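Local coordinates for protein ABC transporter (Thermotoga maritima, PDB 1JI0) that binds ATP and probably hydrolyses it to drive the uptake of branched-chain amino acids, as the nucleotide-binding subunit of an ABC transporter, at residues E100-G105 and Q146-G151; L96-N101 and P127-R132; K116-W121 and M155-L160; G201-A206 and G221-L226. All coordinates share one frame; numbering follows the deposited sequence.

Interaction 1: E100-G105 and Q146-G151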
loop_
_atom_site.group_PDB
_atom_site.type_symbol
_atom_site.label_atom_id
_atom_site.label_comp_id
_atom_site.label_asym_id
_atom_site.label_seq_id
_atom_site.Cartn_x
_atom_site.Cartn_y
_atom_site.Cartn_z
ATOM N N GLU A 100 2.270 13.526 17.326
ATOM C CA GLU A 100 1.332 12.569 17.895
ATOM C C GLU A 100 0.850 11.555 16.861
ATOM O O GLU A 100 0.716 10.368 17.172
ATOM C CB GLU A 100 0.146 13.309 18.530
ATOM C CG GLU A 100 0.513 14.027 19.838
ATOM C CD GLU A 100 -0.582 14.950 20.356
ATOM O OE1 GLU A 100 -0.939 15.926 19.654
ATOM O OE2 GLU A 100 -1.083 14.696 21.477
ATOM N N ASN A 101 0.589 12.012 15.639
ATOM C CA ASN A 101 0.138 11.104 14.593
ATOM C C ASN A 101 1.197 10.038 14.306
ATOM O O ASN A 101 0.868 8.866 14.150
ATOM C CB ASN A 101 -0.200 11.863 13.306
ATOM C CG ASN A 101 -1.599 12.453 13.319
ATOM O OD1 ASN A 101 -1.815 13.573 13.785
ATOM N ND2 ASN A 101 -2.562 11.695 12.810
ATOM N N LEU A 102 2.466 10.438 14.236
ATOM C CA LEU A 102 3.534 9.475 13.981
ATOM C C LEU A 102 3.644 8.469 15.116
ATOM O O LEU A 102 3.692 7.257 14.894
ATOM C CB LEU A 102 4.899 10.164 13.834
ATOM C CG LEU A 102 5.340 10.811 12.519
ATOM C CD1 LEU A 102 5.167 9.837 11.361
ATOM C CD2 LEU A 102 4.535 12.044 12.277
HETATM N N MSE A 103 3.686 8.987 16.338
HETATM C CA MSE A 103 3.831 8.155 17.519
HETATM C C MSE A 103 2.722 7.141 17.754
HETATM O O MSE A 103 2.988 6.060 18.268
HETATM C CB MSE A 103 3.995 9.035 18.760
HETATM C CG MSE A 103 5.325 9.783 18.815
HETATM SE SE MSE A 103 6.862 8.602 18.683
HETATM C CE MSE A 103 6.452 7.437 20.165
HETATM N N MSE A 104 1.490 7.468 17.383
HETATM C CA MSE A 104 0.401 6.525 17.602
HETATM C C MSE A 104 0.600 5.272 16.750
HETATM O O MSE A 104 -0.046 4.249 16.972
HETATM C CB MSE A 104 -0.961 7.176 17.314
HETATM C CG MSE A 104 -1.299 7.390 15.851
HETATM SE SE MSE A 104 -3.069 8.178 15.603
HETATM C CE MSE A 104 -4.119 6.560 15.692
ATOM N N GLY A 105 1.519 5.352 15.790
ATOM C CA GLY A 105 1.787 4.209 14.936
ATOM C C GLY A 105 2.594 3.141 15.648
ATOM O O GLY A 105 2.505 1.956 15.322
ATOM N N GLN A 146 -0.639 13.107 3.456
ATOM C CA GLN A 146 -0.429 11.814 2.817
ATOM C C GLN A 146 0.888 11.256 3.333
ATOM O O GLN A 146 0.987 10.075 3.665
ATOM C CB GLN A 146 -0.369 11.974 1.290
ATOM C CG GLN A 146 -0.069 10.688 0.527
ATOM C CD GLN A 146 -1.087 9.593 0.795
ATOM O OE1 GLN A 146 -2.293 9.800 0.650
ATOM N NE2 GLN A 146 -0.604 8.418 1.183
HETATM N N MSE A 147 1.894 12.122 3.409
HETATM C CA MSE A 147 3.208 11.727 3.893
HETATM C C MSE A 147 3.128 11.362 5.372
HETATM O O MSE A 147 3.867 10.494 5.847
HETATM C CB MSE A 147 4.212 12.866 3.689
HETATM C CG MSE A 147 4.350 13.318 2.237
HETATM SE SE MSE A 147 4.952 11.908 1.014
HETATM C CE MSE A 147 6.752 12.554 0.652
ATOM N N LEU A 148 2.232 12.029 6.095
ATOM C CA LEU A 148 2.054 11.760 7.521
ATOM C C LEU A 148 1.419 10.379 7.704
ATOM O O LEU A 148 1.849 9.598 8.552
ATOM C CB LEU A 148 1.173 12.840 8.166
ATOM C CG LEU A 148 0.902 12.718 9.678
ATOM C CD1 LEU A 148 2.195 12.451 10.403
ATOM C CD2 LEU A 148 0.258 13.993 10.208
ATOM N N ALA A 149 0.404 10.084 6.896
ATOM C CA ALA A 149 -0.279 8.790 6.957
ATOM C C ALA A 149 0.727 7.666 6.723
ATOM O O ALA A 149 0.714 6.641 7.413
ATOM C CB ALA A 149 -1.383 8.732 5.909
ATOM N N ILE A 150 1.604 7.861 5.744
ATOM C CA ILE A 150 2.627 6.869 5.437
ATOM C C ILE A 150 3.617 6.752 6.600
ATOM O O ILE A 150 4.057 5.658 6.939
ATOM C CB ILE A 150 3.406 7.245 4.145
ATOM C CG1 ILE A 150 2.473 7.173 2.935
ATOM C CG2 ILE A 150 4.596 6.315 3.958
ATOM C CD1 ILE A 150 3.104 7.663 1.657
ATOM N N GLY A 151 3.971 7.883 7.203
ATOM C CA GLY A 151 4.908 7.850 8.318
ATOM C C GLY A 151 4.350 7.073 9.499
ATOM O O GLY A 151 5.052 6.290 10.144
#

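Interaction 2: L96-N101 and P127-R132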
loop_
_atom_site.group_PDB
_atom_site.type_symbol
_atom_site.label_atom_id
_atom_site.label_comp_id
_atom_site.label_asym_id
_atom_site.label_seq_id
_atom_site.Cartn_x
_atom_site.Cartn_y
_atom_site.Cartn_z
ATOM N N LEU A 96 -4.610 16.158 16.307
ATOM C CA LEU A 96 -3.334 15.776 16.901
ATOM C C LEU A 96 -2.235 16.358 16.033
ATOM O O LEU A 96 -2.384 16.449 14.816
ATOM C CB LEU A 96 -3.201 14.253 16.954
ATOM C CG LEU A 96 -3.753 13.509 18.173
ATOM C CD1 LEU A 96 -5.079 14.096 18.620
ATOM C CD2 LEU A 96 -3.888 12.040 17.819
ATOM N N THR A 97 -1.131 16.763 16.641
ATOM C CA THR A 97 -0.076 17.317 15.800
ATOM C C THR A 97 0.712 16.218 15.085
ATOM O O THR A 97 0.553 15.031 15.333
ATOM C CB THR A 97 0.859 18.139 16.688
ATOM O OG1 THR A 97 2.153 17.531 16.690
ATOM C CG2 THR A 97 0.325 18.171 18.123
ATOM N N VAL A 98 1.563 16.654 14.136
ATOM C CA VAL A 98 2.361 15.693 13.385
ATOM C C VAL A 98 3.039 14.676 14.307
ATOM O O VAL A 98 3.005 13.474 14.080
ATOM C CB VAL A 98 3.419 16.465 12.595
ATOM C CG1 VAL A 98 4.613 15.560 12.301
ATOM C CG2 VAL A 98 2.833 16.961 11.287
ATOM N N TYR A 99 3.666 15.136 15.381
ATOM C CA TYR A 99 4.357 14.228 16.288
ATOM C C TYR A 99 3.445 13.133 16.848
ATOM O O TYR A 99 3.798 11.953 16.851
ATOM C CB TYR A 99 4.975 15.013 17.447
ATOM C CG TYR A 99 5.708 14.134 18.432
ATOM C CD1 TYR A 99 6.940 13.573 18.111
ATOM C CD2 TYR A 99 5.153 13.841 19.675
ATOM C CE1 TYR A 99 7.606 12.737 19.009
ATOM C CE2 TYR A 99 5.807 13.007 20.576
ATOM C CZ TYR A 99 7.030 12.458 20.238
ATOM O OH TYR A 99 7.664 11.621 21.128
ATOM N N GLU A 100 2.270 13.526 17.326
ATOM C CA GLU A 100 1.332 12.569 17.895
ATOM C C GLU A 100 0.850 11.555 16.861
ATOM O O GLU A 100 0.716 10.368 17.172
ATOM C CB GLU A 100 0.146 13.309 18.530
ATOM C CG GLU A 100 0.513 14.027 19.838
ATOM C CD GLU A 100 -0.582 14.950 20.356
ATOM O OE1 GLU A 100 -0.939 15.926 19.654
ATOM O OE2 GLU A 100 -1.083 14.696 21.477
ATOM N N ASN A 101 0.589 12.012 15.639
ATOM C CA ASN A 101 0.138 11.104 14.593
ATOM C C ASN A 101 1.197 10.038 14.306
ATOM O O ASN A 101 0.868 8.866 14.150
ATOM C CB ASN A 101 -0.200 11.863 13.306
ATOM C CG ASN A 101 -1.599 12.453 13.319
ATOM O OD1 ASN A 101 -1.815 13.573 13.785
ATOM N ND2 ASN A 101 -2.562 11.695 12.810
ATOM N N PRO A 127 11.448 15.407 5.376
ATOM C CA PRO A 127 11.951 16.649 5.970
ATOM C C PRO A 127 10.826 17.636 6.292
ATOM O O PRO A 127 10.792 18.222 7.377
ATOM C CB PRO A 127 12.895 17.175 4.894
ATOM C CG PRO A 127 13.448 15.911 4.312
ATOM C CD PRO A 127 12.208 15.061 4.163
ATOM N N ARG A 128 9.911 17.810 5.343
ATOM C CA ARG A 128 8.784 18.721 5.505
ATOM C C ARG A 128 7.933 18.408 6.733
ATOM O O ARG A 128 7.333 19.303 7.329
ATOM C CB ARG A 128 7.899 18.682 4.260
ATOM C CG ARG A 128 8.537 19.270 3.017
ATOM C CD ARG A 128 8.949 20.709 3.259
ATOM N NE ARG A 128 9.107 21.453 2.012
ATOM C CZ ARG A 128 8.114 21.699 1.161
ATOM N NH1 ARG A 128 6.889 21.257 1.424
ATOM N NH2 ARG A 128 8.345 22.397 0.054
ATOM N N LEU A 129 7.870 17.136 7.104
ATOM C CA LEU A 129 7.085 16.734 8.262
ATOM C C LEU A 129 7.795 17.152 9.546
ATOM O O LEU A 129 7.162 17.661 10.467
ATOM C CB LEU A 129 6.852 15.218 8.242
ATOM C CG LEU A 129 5.408 14.738 8.060
ATOM C CD1 LEU A 129 4.727 15.494 6.939
ATOM C CD2 LEU A 129 5.409 13.244 7.781
ATOM N N LYS A 130 9.107 16.943 9.605
ATOM C CA LYS A 130 9.879 17.324 10.784
ATOM C C LYS A 130 9.886 18.845 10.883
ATOM O O LYS A 130 10.100 19.415 11.952
ATOM C CB LYS A 130 11.312 16.805 10.681
ATOM C CG LYS A 130 12.206 17.238 11.834
ATOM C CD LYS A 130 13.567 16.572 11.760
ATOM C CE LYS A 130 14.446 16.970 12.935
ATOM N NZ LYS A 130 15.760 16.266 12.921
ATOM N N GLU A 131 9.648 19.493 9.750
ATOM C CA GLU A 131 9.603 20.945 9.688
ATOM C C GLU A 131 8.341 21.435 10.389
ATOM O O GLU A 131 8.237 22.605 10.751
ATOM C CB GLU A 131 9.604 21.405 8.221
ATOM C CG GLU A 131 9.284 22.884 8.006
ATOM C CD GLU A 131 9.397 23.318 6.545
ATOM O OE1 GLU A 131 9.102 24.498 6.252
ATOM O OE2 GLU A 131 9.783 22.488 5.691
ATOM N N ARG A 132 7.385 20.532 10.585
ATOM C CA ARG A 132 6.124 20.886 11.226
ATOM C C ARG A 132 5.732 19.852 12.276
ATOM O O ARG A 132 4.561 19.515 12.425
ATOM C CB ARG A 132 5.031 20.997 10.164
ATOM C CG ARG A 132 5.410 21.886 8.988
ATOM C CD ARG A 132 4.345 21.858 7.899
ATOM N NE ARG A 132 4.696 22.698 6.756
ATOM C CZ ARG A 132 5.739 22.487 5.957
ATOM N NH1 ARG A 132 6.548 21.455 6.168
ATOM N NH2 ARG A 132 5.973 23.307 4.942
#

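Interaction 3: K116-W121 and M155-L160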
loop_
_atom_site.group_PDB
_atom_site.type_symbol
_atom_site.label_atom_id
_atom_site.label_comp_id
_atom_site.label_asym_id
_atom_site.label_seq_id
_atom_site.Cartn_x
_atom_site.Cartn_y
_atom_site.Cartn_z
ATOM N N LYS A 116 13.300 4.848 18.362
ATOM C CA LYS A 116 14.109 6.056 18.256
ATOM C C LYS A 116 14.678 6.194 16.851
ATOM O O LYS A 116 14.510 7.224 16.189
ATOM C CB LYS A 116 15.267 6.020 19.260
ATOM C CG LYS A 116 14.849 6.150 20.716
ATOM C CD LYS A 116 16.060 6.437 21.604
ATOM C CE LYS A 116 15.638 6.812 23.019
ATOM N NZ LYS A 116 16.806 7.214 23.855
ATOM N N ARG A 117 15.360 5.145 16.409
ATOM C CA ARG A 117 15.973 5.118 15.089
ATOM C C ARG A 117 14.933 5.282 13.984
ATOM O O ARG A 117 15.163 6.006 13.013
ATOM C CB ARG A 117 16.750 3.811 14.926
ATOM C CG ARG A 117 17.855 3.686 15.965
ATOM C CD ARG A 117 18.352 2.269 16.160
ATOM N NE ARG A 117 19.392 2.231 17.187
ATOM C CZ ARG A 117 19.953 1.119 17.654
ATOM N NH1 ARG A 117 19.577 -0.064 17.186
ATOM N NH2 ARG A 117 20.895 1.189 18.585
ATOM N N ASP A 118 13.784 4.626 14.138
ATOM C CA ASP A 118 12.720 4.716 13.143
ATOM C C ASP A 118 12.157 6.127 13.039
ATOM O O ASP A 118 11.872 6.608 11.943
ATOM C CB ASP A 118 11.582 3.746 13.467
ATOM C CG ASP A 118 11.977 2.300 13.276
ATOM O OD1 ASP A 118 12.905 2.034 12.480
ATOM O OD2 ASP A 118 11.349 1.425 13.907
ATOM N N LEU A 119 11.994 6.792 14.178
ATOM C CA LEU A 119 11.462 8.146 14.163
ATOM C C LEU A 119 12.414 9.081 13.422
ATOM O O LEU A 119 11.979 9.946 12.660
ATOM C CB LEU A 119 11.232 8.653 15.593
ATOM C CG LEU A 119 10.584 10.040 15.708
ATOM C CD1 LEU A 119 9.304 10.090 14.887
ATOM C CD2 LEU A 119 10.294 10.350 17.168
ATOM N N GLU A 120 13.713 8.905 13.640
ATOM C CA GLU A 120 14.693 9.747 12.966
ATOM C C GLU A 120 14.787 9.370 11.491
ATOM O O GLU A 120 14.998 10.234 10.639
ATOM C CB GLU A 120 16.067 9.635 13.639
ATOM C CG GLU A 120 16.607 8.222 13.776
ATOM C CD GLU A 120 17.972 8.180 14.456
ATOM O OE1 GLU A 120 18.498 7.065 14.680
ATOM O OE2 GLU A 120 18.519 9.264 14.763
ATOM N N TRP A 121 14.618 8.085 11.189
ATOM C CA TRP A 121 14.670 7.636 9.803
ATOM C C TRP A 121 13.538 8.279 9.014
ATOM O O TRP A 121 13.720 8.666 7.864
ATOM C CB TRP A 121 14.562 6.111 9.713
ATOM C CG TRP A 121 14.446 5.613 8.296
ATOM C CD1 TRP A 121 15.237 5.958 7.233
ATOM C CD2 TRP A 121 13.465 4.701 7.784
ATOM N NE1 TRP A 121 14.806 5.321 6.091
ATOM C CE2 TRP A 121 13.722 4.544 6.401
ATOM C CE3 TRP A 121 12.394 4.000 8.357
ATOM C CZ2 TRP A 121 12.944 3.717 5.586
ATOM C CZ3 TRP A 121 11.622 3.177 7.544
ATOM C CH2 TRP A 121 11.903 3.043 6.173
HETATM N N MSE A 155 5.968 3.701 11.539
HETATM C CA MSE A 155 6.293 3.593 12.959
HETATM C C MSE A 155 5.842 2.278 13.593
HETATM O O MSE A 155 6.250 1.951 14.702
HETATM C CB MSE A 155 5.696 4.775 13.730
HETATM C CG MSE A 155 6.384 6.106 13.459
HETATM SE SE MSE A 155 8.304 6.049 13.778
HETATM C CE MSE A 155 8.324 5.107 15.460
ATOM N N SER A 156 4.997 1.522 12.896
ATOM C CA SER A 156 4.532 0.248 13.427
ATOM C C SER A 156 5.421 -0.875 12.908
ATOM O O SER A 156 5.210 -2.037 13.235
ATOM C CB SER A 156 3.080 -0.016 13.015
ATOM O OG SER A 156 2.997 -0.464 11.674
ATOM N N ARG A 157 6.411 -0.516 12.095
ATOM C CA ARG A 157 7.338 -1.493 11.525
ATOM C C ARG A 157 6.556 -2.650 10.884
ATOM O O ARG A 157 6.681 -3.819 11.280
ATOM C CB ARG A 157 8.278 -1.996 12.626
ATOM C CG ARG A 157 9.398 -2.900 12.145
ATOM C CD ARG A 157 10.526 -2.986 13.170
ATOM N NE ARG A 157 11.322 -1.761 13.217
ATOM C CZ ARG A 157 12.359 -1.572 14.028
ATOM N NH1 ARG A 157 12.730 -2.529 14.870
ATOM N NH2 ARG A 157 13.037 -0.431 13.994
ATOM N N PRO A 158 5.763 -2.334 9.850
ATOM C CA PRO A 158 4.920 -3.275 9.101
ATOM C C PRO A 158 5.666 -4.456 8.496
ATOM O O PRO A 158 6.803 -4.319 8.049
ATOM C CB PRO A 158 4.298 -2.401 8.006
ATOM C CG PRO A 158 4.505 -0.983 8.488
ATOM C CD PRO A 158 5.836 -1.042 9.149
ATOM N N LYS A 159 5.026 -5.620 8.490
ATOM C CA LYS A 159 5.629 -6.794 7.879
ATOM C C LYS A 159 5.209 -6.736 6.415
ATOM O O LYS A 159 5.830 -7.344 5.541
ATOM C CB LYS A 159 5.115 -8.077 8.540
ATOM C CG LYS A 159 5.689 -8.310 9.931
ATOM C CD LYS A 159 5.253 -9.644 10.500
ATOM C CE LYS A 159 5.868 -9.878 11.875
ATOM N NZ LYS A 159 5.537 -11.242 12.387
ATOM N N LEU A 160 4.141 -5.985 6.164
ATOM C CA LEU A 160 3.611 -5.785 4.822
ATOM C C LEU A 160 2.963 -4.406 4.796
ATOM O O LEU A 160 2.007 -4.147 5.537
ATOM C CB LEU A 160 2.562 -6.846 4.494
ATOM C CG LEU A 160 2.174 -7.128 3.034
ATOM C CD1 LEU A 160 0.673 -7.091 2.919
ATOM C CD2 LEU A 160 2.810 -6.136 2.068
HETATM O O HOH W 1 12.299 -0.520 11.131
#

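Interaction 4: G201-A206 and G221-L226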
loop_
_atom_site.group_PDB
_atom_site.type_symbol
_atom_site.label_atom_id
_atom_site.label_comp_id
_atom_site.label_asym_id
_atom_site.label_seq_id
_atom_site.Cartn_x
_atom_site.Cartn_y
_atom_site.Cartn_z
ATOM N N GLY A 201 3.868 5.758 -12.871
ATOM C CA GLY A 201 4.623 5.938 -11.644
ATOM C C GLY A 201 4.760 4.648 -10.862
ATOM O O GLY A 201 5.839 4.331 -10.368
ATOM N N ALA A 202 3.668 3.895 -10.766
ATOM C CA ALA A 202 3.665 2.638 -10.033
ATOM C C ALA A 202 4.600 1.596 -10.648
ATOM O O ALA A 202 5.408 0.979 -9.946
ATOM C CB ALA A 202 2.234 2.078 -9.960
ATOM N N LEU A 203 4.482 1.389 -11.957
ATOM C CA LEU A 203 5.326 0.411 -12.633
ATOM C C LEU A 203 6.809 0.785 -12.620
ATOM O O LEU A 203 7.674 -0.094 -12.640
ATOM C CB LEU A 203 4.849 0.202 -14.070
ATOM C CG LEU A 203 3.532 -0.568 -14.190
ATOM C CD1 LEU A 203 3.063 -0.571 -15.645
ATOM C CD2 LEU A 203 3.729 -1.992 -13.665
ATOM N N LYS A 204 7.113 2.080 -12.583
ATOM C CA LYS A 204 8.509 2.515 -12.554
ATOM C C LYS A 204 9.224 2.179 -11.243
ATOM O O LYS A 204 10.446 2.009 -11.219
ATOM C CB LYS A 204 8.597 4.021 -12.822
ATOM C CG LYS A 204 8.182 4.407 -14.237
ATOM C CD LYS A 204 8.117 5.920 -14.432
ATOM C CE LYS A 204 9.491 6.559 -14.380
ATOM N NZ LYS A 204 9.395 8.023 -14.630
ATOM N N VAL A 205 8.478 2.073 -10.147
ATOM C CA VAL A 205 9.104 1.758 -8.865
ATOM C C VAL A 205 8.938 0.311 -8.433
ATOM O O VAL A 205 9.693 -0.180 -7.603
ATOM C CB VAL A 205 8.571 2.663 -7.723
ATOM C CG1 VAL A 205 8.862 4.103 -8.047
ATOM C CG2 VAL A 205 7.077 2.432 -7.508
ATOM N N ALA A 206 7.965 -0.376 -9.017
ATOM C CA ALA A 206 7.691 -1.755 -8.650
ATOM C C ALA A 206 8.606 -2.802 -9.270
ATOM O O ALA A 206 9.232 -2.578 -10.307
ATOM C CB ALA A 206 6.238 -2.093 -8.983
ATOM N N GLY A 221 3.491 -9.537 -14.479
ATOM C CA GLY A 221 4.879 -9.745 -14.843
ATOM C C GLY A 221 5.814 -8.694 -14.300
ATOM O O GLY A 221 5.379 -7.724 -13.694
ATOM N N LYS A 222 7.109 -8.905 -14.510
ATOM C CA LYS A 222 8.139 -7.968 -14.083
ATOM C C LYS A 222 7.709 -6.575 -14.536
ATOM O O LYS A 222 7.264 -6.394 -15.672
ATOM C CB LYS A 222 9.474 -8.360 -14.728
ATOM C CG LYS A 222 10.632 -7.436 -14.418
ATOM C CD LYS A 222 11.927 -7.993 -15.002
ATOM C CE LYS A 222 13.107 -7.082 -14.706
ATOM N NZ LYS A 222 14.365 -7.634 -15.293
ATOM N N ALA A 223 7.829 -5.594 -13.643
ATOM C CA ALA A 223 7.415 -4.227 -13.947
ATOM C C ALA A 223 8.022 -3.630 -15.213
ATOM O O ALA A 223 7.310 -3.057 -16.033
ATOM C CB ALA A 223 7.717 -3.316 -12.753
ATOM N N SER A 224 9.337 -3.755 -15.370
ATOM C CA SER A 224 9.999 -3.197 -16.543
ATOM C C SER A 224 9.412 -3.780 -17.825
ATOM O O SER A 224 9.281 -3.078 -18.826
ATOM C CB SER A 224 11.501 -3.463 -16.480
ATOM O OG SER A 224 11.776 -4.852 -16.485
ATOM N N GLU A 225 9.044 -5.058 -17.788
ATOM C CA GLU A 225 8.452 -5.714 -18.950
ATOM C C GLU A 225 7.021 -5.236 -19.248
ATOM O O GLU A 225 6.632 -5.099 -20.409
ATOM C CB GLU A 225 8.488 -7.229 -18.753
ATOM C CG GLU A 225 9.850 -7.803 -19.075
ATOM C CD GLU A 225 10.020 -9.242 -18.639
ATOM O OE1 GLU A 225 9.034 -10.012 -18.669
ATOM O OE2 GLU A 225 11.161 -9.607 -18.278
ATOM N N LEU A 226 6.234 -4.976 -18.209
ATOM C CA LEU A 226 4.877 -4.490 -18.422
ATOM C C LEU A 226 4.912 -3.112 -19.091
ATOM O O LEU A 226 4.033 -2.773 -19.878
ATOM C CB LEU A 226 4.129 -4.417 -17.092
ATOM C CG LEU A 226 3.885 -5.782 -16.439
ATOM C CD1 LEU A 226 3.196 -5.608 -15.095
ATOM C CD2 LEU A 226 3.027 -6.635 -17.381
HETATM O O HOH W 2 10.698 -4.026 -12.845
#

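Interaction 1: E100-G105 and Q146-G151
Gly151, whose N gives a 2.9 Å helical hydrogen bond to Met147 O, offers its bare backbone to Leu102 of the helix 98-103. The CD1 methyl of Leu102 lies 3.4 Å from Gly151 C and 3.6 Å from Gly151 CA, so the branch rests directly on the main chain. Leu102 and Gly151 also have the nearest pair of CA atoms across the two segments, 6.0 Å apart. One turn earlier on the second helix, Leu148 adds the second point of contact. Its CG is anti to the backbone N (chi1 -179°), which sends the forked end toward the first helix. Both methyls press on the same side of Asn101 CB, Leu148 CD1 and CD2 each 3.8 Å from it, and the two side chains cross at about a right angle. Leu148 CD1 also leans on the other branch of Leu102, CD2, although the modelled separation is too short to be trusted. The contact is thus buried helix-helix packing in the helical part of the ABC ATPase. Helix 142-154 starts in the Leu-Ser-Gly-Gly-Glu sequence, which matches the ABC signature motif. On another face of this helix, Gln146 and Ala149 rest on Val86 of strand 83-86, whereas Met103 carries helix 98-103 against Ile115 and Leu119 of helix 114-125.

Interaction 2: L96-N101 and P127-R132
Val98, in the first turn of helix 98-103, meets the carbonyl end of Arg132 from its very base: Val98 CB is 3.3 Å from Arg132 O. Farther out, the CG2 methyl touches the same oxygen, also at 3.3 Å. CG1, the branch anti to the backbone N (chi1 155°), reaches past it to Leu129 of helix 127-130, where it sits 3.8 Å from Leu129 O and 4.4 Å from Leu129 CG. The isopropyl group therefore lies across two carbonyl oxygens and the root of one leucine side chain. Just before it, Thr97 takes the N-cap position; its N donates to Glu100 OE1 (3.1 Å, 163°) on the anti side of the carboxylate, one half of a capping box, and its OG1 bonds to Leu133 O. The Arg132 side chain leads away from Val98 to salt bridges with Glu144 of helix 142-154 and with Glu131. Backbone bonds of Val98 with Gln135 and Tyr99 with Leu133 bind the helix start to the chain beyond Arg132. Across the two segments the join is one of van der Waals packing of hydrocarbon on backbone, and the charge of Arg132 is met by Glu144 and Glu131, not by the segment of Val98.

Interaction 3: K116-W121 and M155-L160
Asp118 of helix 114-125 and Arg157 form a salt bridge in which a single nitrogen, Arg157 NH2, serves both carboxylate oxygens. The better bond runs from Arg157 NH2 to Asp118 OD1, 2.9 Å at 155°, reaching the syn side of the oxygen while OD1 lies in the guanidinium plane. The approach of NH2 to Asp118 OD2 is shorter, 2.5 Å, but strongly bent and weak. Carboxylate and guanidinium planes stand 81° apart, so the paired two-nitrogen grip of a coplanar bridge is not made. A bend at chi3 (-73°) turns the guanidinium of Arg157 toward the helix. Water 1 bridges the pair, donating to Asp118 OD1 at 3.0 Å and weakly accepting from Arg157 NE. Asp118 OD2 has a second cation in Arg109. Beneath the charges, Met155, a selenomethionine bent at both chi2 and chi3, lays its SE 3.8 Å from Leu119 N and also touches Asp118 CB and Leu119 CD1 with it. Ile115 and Ile122 extend that apolar surface along the helix. The chemistry is layered: buried selenium packing joins helix 114-125 to the chain that follows helix 142-154, and an ion pair on the more exposed side, with two arginines around one aspartate, would probably keep that carboxylate ionised.

Interaction 4: G201-A206 and G221-L226
Leu203 and Leu226 take the same shape, each with CG beside the backbone N (chi1 -72° and -66°) and then an extended chi2, and so reach from their helices until Leu203 CD2 meets Leu226 CD1 at 3.9 Å. The two side chains cross at about a right angle. This is the edge of the P-loop NTPase core of the ABC ATPase, where helix 199-205 is followed by the antiparallel hairpin of strands 208-213 and 216-222, and the chain then turns at Lys222, the N-cap, into helix 223-227. That turn brings Ala223 back against Leu203 and Ala206, with Leu203 CA and Ala223 CA 5.3 Å apart. The methyl of Ala223 makes the closest approaches of the contact. Its CB lies 3.0 Å from Ala206 O and 3.2 Å from Leu203 O, pressed against two carbonyl oxygens that lie on the same side of it, while Ala206 CB flanks it at 4.2 Å. Ala202 O accepts from both Val205 N and Ala206 N, which fixes the backbone that carries Ala206. Beneath, Leu203 rests on Ile38 of strand 34-38, and Ala206 on Ile34 and Thr36 of the same strand. Polar linkage comes from water 2, which donates to Ala206 O at 3.3 Å and accepts from Ser224 N at 2.9 Å.

In the fold
Interactions 1, 2 and 3 form one continuous cluster of helices and their connecting chain, their centres 8 to 15 Å apart. Interactions 1 and 2 share helix 98-103 and meet where Leu129 CD2 lies 3.7 Å from Leu148 CA. Interactions 1 and 3 are joined by Leu102 O, 3.3 Å from Met155 CG, and a looser touch of Tyr99 on Leu119 links interactions 2 and 3. In sequence the segments of interaction 3 alternate with those of the other two. Interaction 4 is separate, its centre 26 to 32 Å from the others, and the Leu203 side chain there is about 11 Å from that of Lys45, an ATP-binding residue. The other three lie away from the nucleotide site.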